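Synaptic vesicle membrane protein VAT-1 homolog-like (Homo sapiens, PDB 4A27) belongs to the quinone oxidoreductase branch of the medium-chain alcohol dehydrogenase family and probably acts as an oxidoreductase. Local coordinates at residues Asp86-Phe91 and Phe107-Asp113. Numbering follows the deposited sequence.
Sequences DRVMAF and FVYKIPD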
loop_
_atom_site.group_PDB
_atom_site.type_symbol
_atom_site.label_atom_id
_atom_site.label_comp_id
_atom_site.label_asym_id
_atom_site.label_seq_id
_atom_site.Cartn_x
_atom_site.Cartn_y
_atom_site.Cartn_z
ATOM N N ASP A 86 13.300 12.058 34.311
ATOM C CA ASP A 86 13.410 11.843 32.863
ATOM C C ASP A 86 12.367 12.707 32.122
ATOM O O ASP A 86 11.236 12.832 32.546
ATOM C CB ASP A 86 13.206 10.363 32.501
ATOM C CG ASP A 86 14.462 9.499 32.732
ATOM O OD1 ASP A 86 15.585 10.040 32.879
ATOM O OD2 ASP A 86 14.314 8.260 32.753
ATOM N N ARG A 87 12.802 13.353 31.063
ATOM C CA ARG A 87 11.941 14.220 30.276
ATOM C C ARG A 87 11.348 13.362 29.200
ATOM O O ARG A 87 12.082 12.649 28.523
ATOM C CB ARG A 87 12.762 15.363 29.699
ATOM C CG ARG A 87 13.422 16.196 30.783
ATOM C CD ARG A 87 14.466 17.146 30.253
ATOM N NE ARG A 87 13.868 18.285 29.558
ATOM C CZ ARG A 87 13.760 18.442 28.241
ATOM N NH1 ARG A 87 14.198 17.526 27.379
ATOM N NH2 ARG A 87 13.164 19.528 27.783
ATOM N N VAL A 88 10.020 13.419 29.036
ATOM C CA VAL A 88 9.335 12.499 28.138
ATOM C C VAL A 88 8.204 13.141 27.342
ATOM O O VAL A 88 7.711 14.221 27.683
ATOM C CB VAL A 88 8.776 11.350 28.939
ATOM C CG1 VAL A 88 9.933 10.596 29.584
ATOM C CG2 VAL A 88 7.760 11.911 30.002
ATOM N N MET A 89 7.805 12.456 26.283
ATOM C CA MET A 89 6.571 12.758 25.582
ATOM C C MET A 89 5.779 11.475 25.548
ATOM O O MET A 89 6.344 10.383 25.687
ATOM C CB MET A 89 6.863 13.278 24.168
ATOM C CG MET A 89 7.536 12.283 23.249
ATOM S SD MET A 89 8.069 12.999 21.652
ATOM C CE MET A 89 9.175 11.679 21.083
ATOM N N ALA A 90 4.470 11.580 25.367
ATOM C CA ALA A 90 3.649 10.418 25.618
ATOM C C ALA A 90 2.295 10.545 24.992
ATOM O O ALA A 90 1.792 11.658 24.835
ATOM C CB ALA A 90 3.495 10.185 27.156
ATOM N N PHE A 91 1.751 9.401 24.587
ATOM C CA PHE A 91 0.375 9.320 24.146
ATOM C C PHE A 91 -0.420 8.932 25.370
ATOM O O PHE A 91 0.059 8.179 26.207
ATOM C CB PHE A 91 0.176 8.215 23.094
ATOM C CG PHE A 91 0.787 8.505 21.750
ATOM C CD1 PHE A 91 0.187 9.395 20.883
ATOM C CD2 PHE A 91 1.944 7.849 21.323
ATOM C CE1 PHE A 91 0.749 9.635 19.648
ATOM C CE2 PHE A 91 2.498 8.092 20.084
ATOM C CZ PHE A 91 1.897 8.960 19.250
ATOM N N PHE A 107 3.608 3.645 25.891
ATOM C CA PHE A 107 3.272 4.873 25.188
ATOM C C PHE A 107 4.138 6.082 25.544
ATOM O O PHE A 107 3.797 7.224 25.212
ATOM C CB PHE A 107 1.815 5.211 25.427
ATOM C CG PHE A 107 0.898 4.102 25.107
ATOM C CD1 PHE A 107 0.913 3.506 23.842
ATOM C CD2 PHE A 107 0.023 3.620 26.076
ATOM C CE1 PHE A 107 0.044 2.468 23.538
ATOM C CE2 PHE A 107 -0.836 2.576 25.802
ATOM C CZ PHE A 107 -0.837 1.991 24.541
ATOM N N VAL A 108 5.268 5.837 26.189
ATOM C CA VAL A 108 6.115 6.913 26.670
ATOM C C VAL A 108 7.461 6.864 25.992
ATOM O O VAL A 108 8.003 5.787 25.764
ATOM C CB VAL A 108 6.312 6.835 28.226
ATOM C CG1 VAL A 108 7.132 8.013 28.702
ATOM C CG2 VAL A 108 4.974 6.803 28.928
ATOM N N TYR A 109 8.021 8.028 25.695
ATOM C CA TYR A 109 9.273 8.094 24.964
ATOM C C TYR A 109 10.116 9.176 25.543
ATOM O O TYR A 109 9.658 10.289 25.750
ATOM C CB TYR A 109 9.052 8.364 23.465
ATOM C CG TYR A 109 7.879 7.616 22.925
ATOM C CD1 TYR A 109 7.998 6.329 22.449
ATOM C CD2 TYR A 109 6.625 8.203 22.912
ATOM C CE1 TYR A 109 6.885 5.645 21.972
ATOM C CE2 TYR A 109 5.538 7.534 22.457
ATOM C CZ TYR A 109 5.649 6.247 22.017
ATOM O OH TYR A 109 4.523 5.590 21.520
ATOM N N LYS A 110 11.363 8.832 25.815
ATOM C CA LYS A 110 12.328 9.767 26.342
ATOM C C LYS A 110 12.663 10.751 25.274
ATOM O O LYS A 110 12.842 10.374 24.128
ATOM C CB LYS A 110 13.610 9.026 26.713
ATOM C CG LYS A 110 13.452 8.066 27.860
ATOM C CD LYS A 110 14.815 7.580 28.298
ATOM C CE LYS A 110 14.749 6.711 29.529
ATOM N NZ LYS A 110 16.116 6.260 29.921
ATOM N N ILE A 111 12.764 12.018 25.633
ATOM C CA ILE A 111 13.126 13.014 24.659
ATOM C C ILE A 111 14.576 13.465 24.846
ATOM O O ILE A 111 15.140 13.405 25.931
ATOM C CB ILE A 111 12.103 14.212 24.597
ATOM C CG1 ILE A 111 12.047 14.985 25.917
ATOM C CG2 ILE A 111 10.712 13.687 24.199
ATOM C CD1 ILE A 111 11.092 16.192 25.914
ATOM N N PRO A 112 15.195 13.919 23.763
ATOM C CA PRO A 112 16.536 14.492 23.882
ATOM C C PRO A 112 16.567 15.793 24.677
ATOM O O PRO A 112 15.582 16.548 24.684
ATOM C CB PRO A 112 16.935 14.791 22.425
ATOM C CG PRO A 112 15.857 14.237 21.551
ATOM C CD PRO A 112 14.640 14.043 22.400
ATOM N N ASP A 113 17.718 16.076 25.285
ATOM C CA ASP A 113 17.918 17.296 26.089
ATOM C C ASP A 113 17.726 18.575 25.268
ATOM O O ASP A 113 17.303 19.596 25.795
ATOM C CB ASP A 113 19.333 17.295 26.718
ATOM C CG ASP A 113 19.550 16.148 27.739
ATOM O OD1 ASP A 113 18.563 15.569 28.261
ATOM O OD2 ASP A 113 20.719 15.825 28.024
HETATM O O HOH W 1 15.934 15.239 27.798
#
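The rings of Phe-91 and Tyr-109 meet at their edges, their planes nearly perpendicular. Tyr-109 OH lies in the plane of the Phe-91 ring, 3.4 Å from Phe-91 CD2. That same CD2 lies in the plane of the Tyr-109 ring, at its rim. Helix 280-285 packs on Phe-91, and helix 290-305 packs on Tyr-109. The Arg-87 guanidinium carries a water in its plane, 2.9 Å from Arg-87 NH1. This water donates to Ile-111 O and to Asp-113 OD1. Arg-87 NH1 also makes a weak hydrogen bond to Pro-112 O. The bend at chi3 (74°) brings Arg-87 NH1 close to Ile-111 CG1 and CD1. Arg-87 NH2 bonds Met-115 O, and Phe-117 adds a cation-pi contact.

Between these ends the strands pair antiparallel. Met-89 and Tyr-109 form the hydrogen-bonded pair, with Tyr-109 N to Met-89 O at 2.9 Å. Ile-111 N reaches Arg-87 O at 3.0 Å, and Phe-91 N reaches Phe-107 O at 3.1 Å. Ile-111 CG2 sits against Met-89 CG at 3.6 Å. On the other face, Val-108 CG1 touches Val-88 CB at 3.7 Å, near Ile-35 and Leu-33 of strand 32-42.

Strand 108-110 thus extends the sheet of the GroES-like domain beyond strand 87-91. Backbone bonds and apolar packing hold the buried middle. At the Arg-87 end, one water and peptide carbonyls satisfy N-H groups of the guanidinium.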